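Local coordinates for protein type I site-specific restriction-modification system, R (Restriction) subunit (Vibrio vulnificus, PDB 3H1T) that probably serves as the ATP-hydrolysing, DNA-binding restriction subunit of a type I restriction enzyme, the present chain being its N-terminal fragment with the helicase-like motor domains, at residues G155-K160 / V194-K199; A426-D431 / V580-D585; Q493-S498 / E545-L550. All coordinates share one frame; numbering follows the deposited sequence.

Contact 1 of 3, residues G155-K160 / V194-K199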
# COMPACT_ATOMS: atom_id res chain seq x y z
N GLY A 155 17.23 11.32 -21.31
CA GLY A 155 17.64 10.69 -22.55
C GLY A 155 17.26 9.22 -22.64
O GLY A 155 16.73 8.75 -23.65
N ASP A 156 17.54 8.49 -21.56
CA ASP A 156 17.24 7.07 -21.51
C ASP A 156 15.75 6.80 -21.40
O ASP A 156 15.25 5.80 -21.92
CB ASP A 156 17.95 6.44 -20.31
CG ASP A 156 17.84 4.95 -20.31
OD1 ASP A 156 18.48 4.31 -21.17
OD2 ASP A 156 17.11 4.41 -19.45
N GLU A 157 15.03 7.70 -20.73
CA GLU A 157 13.59 7.59 -20.54
C GLU A 157 12.80 8.22 -21.70
O GLU A 157 11.58 8.05 -21.79
CB GLU A 157 13.22 8.27 -19.22
CG GLU A 157 12.42 7.41 -18.22
CD GLU A 157 12.96 6.01 -18.07
OE1 GLU A 157 12.73 5.19 -18.98
OE2 GLU A 157 13.63 5.73 -17.05
N GLY A 158 13.48 8.94 -22.59
CA GLY A 158 12.79 9.54 -23.72
C GLY A 158 11.73 10.57 -23.39
O GLY A 158 10.55 10.37 -23.68
N ILE A 159 12.14 11.69 -22.82
CA ILE A 159 11.20 12.74 -22.47
C ILE A 159 11.61 14.01 -23.20
O ILE A 159 12.71 14.53 -22.99
CB ILE A 159 11.17 12.93 -20.94
CG1 ILE A 159 10.45 11.72 -20.31
CG2 ILE A 159 10.51 14.27 -20.58
CD1 ILE A 159 10.58 11.63 -18.83
N LYS A 160 10.72 14.48 -24.06
CA LYS A 160 10.94 15.67 -24.88
C LYS A 160 11.09 16.92 -24.02
O LYS A 160 10.64 16.94 -22.88
CB LYS A 160 9.76 15.83 -25.85
CG LYS A 160 9.36 14.50 -26.47
CD LYS A 160 8.15 14.58 -27.39
CE LYS A 160 7.76 13.18 -27.87
NZ LYS A 160 6.86 13.21 -29.04
N VAL A 194 2.99 8.46 -18.77
CA VAL A 194 2.10 9.30 -19.55
C VAL A 194 2.89 10.16 -20.52
O VAL A 194 2.52 10.29 -21.69
CB VAL A 194 1.26 10.20 -18.61
CG1 VAL A 194 0.43 11.17 -19.41
CG2 VAL A 194 0.37 9.33 -17.76
N LEU A 195 3.99 10.73 -20.06
CA LEU A 195 4.80 11.57 -20.93
C LEU A 195 5.41 10.78 -22.08
O LEU A 195 5.73 11.37 -23.11
CB LEU A 195 5.90 12.28 -20.13
CG LEU A 195 5.39 13.17 -18.98
CD1 LEU A 195 6.57 13.90 -18.31
CD2 LEU A 195 4.38 14.17 -19.53
N GLN A 196 5.57 9.47 -21.91
CA GLN A 196 6.16 8.61 -22.95
C GLN A 196 5.09 8.08 -23.92
O GLN A 196 5.40 7.38 -24.89
CB GLN A 196 6.87 7.41 -22.32
CG GLN A 196 7.89 7.74 -21.26
CD GLN A 196 8.42 6.50 -20.59
OE1 GLN A 196 7.66 5.69 -20.05
NE2 GLN A 196 9.73 6.33 -20.61
N GLY A 197 3.84 8.40 -23.62
CA GLY A 197 2.75 7.95 -24.47
C GLY A 197 2.19 6.57 -24.18
O GLY A 197 1.64 5.93 -25.07
N LYS A 198 2.35 6.10 -22.95
CA LYS A 198 1.79 4.80 -22.56
C LYS A 198 0.36 5.07 -22.12
O LYS A 198 0.13 5.58 -21.02
CB LYS A 198 2.60 4.21 -21.39
CG LYS A 198 3.75 3.34 -21.84
CD LYS A 198 4.89 3.28 -20.82
CE LYS A 198 6.19 3.72 -21.49
NZ LYS A 198 6.09 3.47 -22.96
N LYS A 199 -0.58 4.75 -22.99
CA LYS A 199 -1.99 4.98 -22.71
C LYS A 199 -2.62 3.97 -21.75
O LYS A 199 -3.83 3.98 -21.55
CB LYS A 199 -2.76 5.00 -24.04
CG LYS A 199 -2.52 6.25 -24.89
CD LYS A 199 -2.58 5.94 -26.37
CE LYS A 199 -1.35 5.16 -26.81
NZ LYS A 199 -1.37 4.80 -28.27
O HOH W 1 7.89 13.23 -23.34
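Q196 reaches from the end of helix 181-195 to the last turn of helix 146-157 and gives its amide N-H to the backbone carbonyl of E157. The bond is nearly straight: NE2 of Q196 lies 2.8 Å from O of E157, with 171° at the hydrogen. The acceptor sits in the plane of the Q196 amide, and the donor comes in on a lone pair of O, in the carbonyl plane, so both flat groups are well turned for the bond. A chi1 of -53° sets CG of Q196 beside its backbone N, and from there the extended chain spans the gap between the two helix ends. The E157 side chain, bent at chi2, passes the same amide without bonding to it: OE1 of E157 stays 3.6 Å from NE2 of Q196, and carboxylate and amide planes are 78° apart. After each helix the first residue to leave helical angles, G158 or G197, is a glycine with positive phi. G197 closes a Schellman motif, its N bonding back to O of V194 at 3.0 Å, while G158 turns the 155-160 segment out of its helix. A water makes a second link, donating to O of L195 at 2.9 Å and accepting from N of K160 at 3.2 Å. This surface packing joins helix 146-157, which follows the N-terminal mixed sheet, to helix 181-195 at the start of the first RecA-like domain. I159 and L195 both rest on L167 of helix 164-167, and I159 and E157 also touch Q192 on helix 181-195. V194 packs against F333 and I335 of strand 333-338, joining helix 181-195 to the parallel seven-stranded sheet.

Contact 2 of 3, residues A426-D431 / V580-D585; sequences AKHLTD and VVIDED
K427 and H428, neighbours on helix 422-436, face the end of strand 576-582 and the turn after it; the closest CA atoms are those of K427 and D585, 7.3 Å apart, then H428 and I582, 8.3 Å. The helix covers one face of the mixed sheet of the second helicase-like domain, and D583 begins an Asx turn, its OD1 accepting from N of D585 at 2.6 Å. H428 projects at the strand, a chi1 of 178° carrying its ring away from the backbone N. The ring meets I582 obliquely, CD2 of H428 lying 3.3 Å from CD1 of I582, and CG2 of V580 is 4.2 Å from NE2 of H428. The K427 chain bends at chi2 and chi4, carrying NZ to D431, one turn on, where it meets OD2 on the syn side of the carboxylate, 2.9 Å away. H428 thus makes an apolar contact with V580 and I582, whereas K427 lays a methylene against the D585 carbonyl, CD to O 3.2 Å. Polar ends are served elsewhere: ND1 of H428 is hydrogen-bonded to OH of Y557, whose ring meets the imidazole almost at right angles, which together should fix its rotation; the K427 charge is met chiefly by D431, with a long, weak ion pair to E587.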
# COMPACT_ATOMS: atom_id res chain seq x y z
N ALA A 426 -17.14 -19.88 18.12
CA ALA A 426 -17.46 -18.80 19.05
C ALA A 426 -16.89 -19.09 20.42
O ALA A 426 -16.40 -18.18 21.09
CB ALA A 426 -18.96 -18.61 19.15
N LYS A 427 -16.93 -20.34 20.85
CA LYS A 427 -16.39 -20.67 22.16
C LYS A 427 -14.88 -20.49 22.13
O LYS A 427 -14.30 -19.85 23.01
CB LYS A 427 -16.74 -22.11 22.57
CG LYS A 427 -16.71 -22.30 24.09
CD LYS A 427 -15.96 -23.55 24.53
CE LYS A 427 -15.95 -23.71 26.07
NZ LYS A 427 -15.07 -22.73 26.79
N HIS A 428 -14.24 -21.04 21.10
CA HIS A 428 -12.79 -20.91 20.99
C HIS A 428 -12.31 -19.46 20.87
O HIS A 428 -11.30 -19.10 21.48
CB HIS A 428 -12.29 -21.73 19.81
CG HIS A 428 -10.82 -21.61 19.59
ND1 HIS A 428 -10.26 -20.56 18.89
CD2 HIS A 428 -9.79 -22.35 20.06
CE1 HIS A 428 -8.94 -20.67 18.94
NE2 HIS A 428 -8.63 -21.74 19.63
N LEU A 429 -13.03 -18.64 20.11
CA LEU A 429 -12.66 -17.23 19.96
C LEU A 429 -12.79 -16.49 21.29
O LEU A 429 -11.94 -15.66 21.66
CB LEU A 429 -13.55 -16.57 18.90
CG LEU A 429 -13.30 -15.09 18.59
CD1 LEU A 429 -11.81 -14.87 18.40
CD2 LEU A 429 -14.08 -14.67 17.35
N THR A 430 -13.85 -16.81 22.03
CA THR A 430 -14.11 -16.17 23.32
C THR A 430 -13.03 -16.50 24.35
O THR A 430 -12.59 -15.61 25.08
CB THR A 430 -15.49 -16.58 23.89
OG1 THR A 430 -16.52 -16.07 23.02
CG2 THR A 430 -15.70 -16.02 25.30
N ASP A 431 -12.63 -17.77 24.41
CA ASP A 431 -11.59 -18.19 25.35
C ASP A 431 -10.30 -17.52 24.97
O ASP A 431 -9.56 -17.04 25.83
CB ASP A 431 -11.39 -19.71 25.31
CG ASP A 431 -12.49 -20.47 26.04
OD1 ASP A 431 -13.29 -19.85 26.77
OD2 ASP A 431 -12.52 -21.72 25.89
N VAL A 580 -3.81 -25.48 16.00
CA VAL A 580 -4.33 -26.18 17.16
C VAL A 580 -5.53 -27.01 16.72
O VAL A 580 -6.25 -26.63 15.80
CB VAL A 580 -4.78 -25.21 18.28
CG1 VAL A 580 -3.58 -24.50 18.87
CG2 VAL A 580 -5.78 -24.22 17.74
N VAL A 581 -5.71 -28.16 17.36
CA VAL A 581 -6.83 -29.03 17.05
C VAL A 581 -7.92 -28.73 18.06
O VAL A 581 -7.66 -28.50 19.24
CB VAL A 581 -6.42 -30.50 17.12
CG1 VAL A 581 -7.64 -31.39 16.97
CG2 VAL A 581 -5.43 -30.79 16.01
N ILE A 582 -9.16 -28.74 17.62
CA ILE A 582 -10.24 -28.40 18.52
C ILE A 582 -11.37 -29.42 18.42
O ILE A 582 -11.60 -29.96 17.33
CB ILE A 582 -10.68 -26.94 18.15
CG1 ILE A 582 -10.00 -25.96 19.10
CG2 ILE A 582 -12.16 -26.82 18.01
CD1 ILE A 582 -10.88 -25.48 20.22
N ASP A 583 -12.04 -29.71 19.54
CA ASP A 583 -13.14 -30.70 19.51
C ASP A 583 -14.46 -30.05 19.10
O ASP A 583 -14.50 -28.86 18.80
CB ASP A 583 -13.32 -31.41 20.88
CG ASP A 583 -13.81 -30.48 21.99
OD1 ASP A 583 -14.41 -29.42 21.69
OD2 ASP A 583 -13.62 -30.82 23.18
N GLU A 584 -15.53 -30.84 19.09
CA GLU A 584 -16.83 -30.32 18.68
C GLU A 584 -17.42 -29.25 19.59
O GLU A 584 -18.45 -28.69 19.26
CB GLU A 584 -17.84 -31.45 18.50
CG GLU A 584 -17.53 -32.35 17.30
CD GLU A 584 -17.38 -31.55 16.01
OE1 GLU A 584 -18.40 -31.01 15.53
OE2 GLU A 584 -16.24 -31.45 15.49
N ASP A 585 -16.78 -28.96 20.72
CA ASP A 585 -17.30 -27.92 21.63
C ASP A 585 -16.41 -26.68 21.60
O ASP A 585 -16.68 -25.69 22.29
CB ASP A 585 -17.37 -28.42 23.08
CG ASP A 585 -18.41 -29.50 23.28
OD1 ASP A 585 -19.62 -29.21 23.16
OD2 ASP A 585 -18.00 -30.64 23.56

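Contact 3 of 3, residues Q493-S498 / E545-L550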
# COMPACT_ATOMS: atom_id res chain seq x y z
N GLN A 493 -14.94 1.71 13.79
CA GLN A 493 -13.80 2.29 13.11
C GLN A 493 -13.10 3.38 13.89
O GLN A 493 -11.92 3.65 13.66
CB GLN A 493 -14.26 2.84 11.76
CG GLN A 493 -14.60 1.76 10.76
CD GLN A 493 -14.92 2.32 9.40
OE1 GLN A 493 -14.88 1.62 8.40
NE2 GLN A 493 -15.25 3.61 9.36
N GLU A 494 -13.81 4.00 14.82
CA GLU A 494 -13.22 5.08 15.61
C GLU A 494 -12.16 4.57 16.56
O GLU A 494 -12.36 3.54 17.22
CB GLU A 494 -14.32 5.82 16.36
CG GLU A 494 -15.52 6.03 15.48
CD GLU A 494 -16.40 7.17 15.89
OE1 GLU A 494 -16.96 7.14 17.02
OE2 GLU A 494 -16.53 8.11 15.07
N LEU A 495 -11.04 5.29 16.61
CA LEU A 495 -9.90 4.96 17.46
C LEU A 495 -10.19 5.04 18.96
O LEU A 495 -9.69 4.22 19.74
CB LEU A 495 -8.74 5.93 17.19
CG LEU A 495 -8.42 6.36 15.75
CD1 LEU A 495 -7.25 7.36 15.77
CD2 LEU A 495 -8.08 5.13 14.93
N GLU A 496 -10.99 6.02 19.35
CA GLU A 496 -11.30 6.26 20.75
C GLU A 496 -12.50 5.53 21.38
O GLU A 496 -12.72 5.63 22.59
CB GLU A 496 -11.48 7.77 20.96
CG GLU A 496 -11.14 8.31 22.35
CD GLU A 496 -9.71 8.84 22.45
OE1 GLU A 496 -9.13 9.15 21.38
OE2 GLU A 496 -9.19 8.97 23.58
N THR A 497 -13.28 4.79 20.58
CA THR A 497 -14.45 4.08 21.11
C THR A 497 -14.08 2.65 21.53
O THR A 497 -13.28 2.00 20.86
CB THR A 497 -15.54 4.01 20.06
OG1 THR A 497 -15.01 3.41 18.88
CG2 THR A 497 -16.07 5.39 19.74
N SER A 498 -14.67 2.13 22.61
CA SER A 498 -14.33 0.77 23.04
C SER A 498 -15.24 -0.32 22.47
O SER A 498 -14.87 -1.49 22.47
CB SER A 498 -14.30 0.68 24.58
OG SER A 498 -15.57 0.94 25.16
N GLU A 545 0.36 2.82 16.34
CA GLU A 545 1.23 2.73 17.50
C GLU A 545 0.64 3.67 18.53
O GLU A 545 0.73 3.45 19.75
CB GLU A 545 2.61 3.20 17.07
CG GLU A 545 3.67 3.35 18.13
CD GLU A 545 5.04 3.55 17.50
OE1 GLU A 545 5.14 4.31 16.52
OE2 GLU A 545 6.02 2.95 17.99
N ASP A 546 0.05 4.73 18.00
CA ASP A 546 -0.60 5.79 18.75
C ASP A 546 -1.56 5.18 19.77
O ASP A 546 -1.54 5.51 20.96
CB ASP A 546 -1.35 6.67 17.74
CG ASP A 546 -1.69 8.03 18.27
OD1 ASP A 546 -0.92 8.56 19.09
OD2 ASP A 546 -2.73 8.58 17.84
N TYR A 547 -2.40 4.27 19.28
CA TYR A 547 -3.41 3.58 20.08
C TYR A 547 -3.07 2.12 20.39
O TYR A 547 -3.95 1.26 20.40
CB TYR A 547 -4.74 3.67 19.35
CG TYR A 547 -5.36 5.04 19.50
CD1 TYR A 547 -6.13 5.34 20.62
CD2 TYR A 547 -5.10 6.07 18.59
CE1 TYR A 547 -6.61 6.62 20.84
CE2 TYR A 547 -5.58 7.36 18.80
CZ TYR A 547 -6.33 7.62 19.94
OH TYR A 547 -6.77 8.90 20.19
N GLY A 548 -1.79 1.83 20.63
CA GLY A 548 -1.39 0.47 20.94
C GLY A 548 -1.53 -0.54 19.81
O GLY A 548 -1.49 -1.75 20.05
N LYS A 549 -1.68 -0.07 18.58
CA LYS A 549 -1.83 -0.98 17.45
C LYS A 549 -0.51 -1.15 16.71
O LYS A 549 -0.12 -0.27 15.93
CB LYS A 549 -2.91 -0.47 16.51
CG LYS A 549 -2.97 -1.21 15.18
CD LYS A 549 -3.14 -2.70 15.39
CE LYS A 549 -3.11 -3.45 14.07
NZ LYS A 549 -4.19 -3.00 13.16
N LEU A 550 0.18 -2.26 16.94
CA LEU A 550 1.46 -2.53 16.27
C LEU A 550 1.49 -3.81 15.43
O LEU A 550 2.31 -3.91 14.52
CB LEU A 550 2.59 -2.57 17.30
CG LEU A 550 2.83 -1.22 17.96
CD1 LEU A 550 3.86 -1.33 19.08
CD2 LEU A 550 3.27 -0.24 16.90
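Y547 swings its ring against L495 from a chi1 of -77°, which places CG beside the backbone N, while E496 sends its CG away from its own N and then bends at chi2, bringing its carboxylate to the phenol. The two loops belong to the second RecA-like domain of the helicase-like motor: segment 493-498 leads from helix 482-493 to strand 502-505, and segment 545-550 leads into strand 552-556. G548 and K549 stand together across from R544 as a G1 beta bulge, in which G548 takes up positive phi, a backbone conformation that favours glycine. One face of the ring is covered by a CH-pi contact: CB of L495 stands over the centre of the Y547 ring, 3.9 Å from its centroid and 12° off the normal. The leucine crosses the tyrosine at about a right angle, and its CD1 extends the touch to one side of the ring, 3.5 Å from CE2 of Y547. L495 also touches P516 and R544, while Y547 touches T517, so the loop between strands 502-505 and 518-524 joins the cluster. The carboxylate of E496 stands almost perpendicular to the ring, 87° between planes, and near the ring's edge. There OH of Y547 donates to OE1 of E496 at 2.7 Å, on the syn side and tilted out of the carboxylate plane.

From the N terminus, the chain first passes through the six-stranded mixed sheet and helix 146-157. Contact 1 then closes a loop of 33 residues, linking the end of that helix to helix 181-195 at the entry to the seven-stranded parallel sheet. Contact 2 opens much later, on helix 422-436, and closes a long loop of 148 residues when strand 576-582 returns to it. Contact 3 is nested within this loop, tying two surface loops of the domain built on the eight-stranded mixed sheet. Contacts 2 and 3 have centres about 27 Å apart, whereas contact 1 lies on the opposite side of the chain's centre, about 58 and 44 Å from them between centres. None of the three touches another.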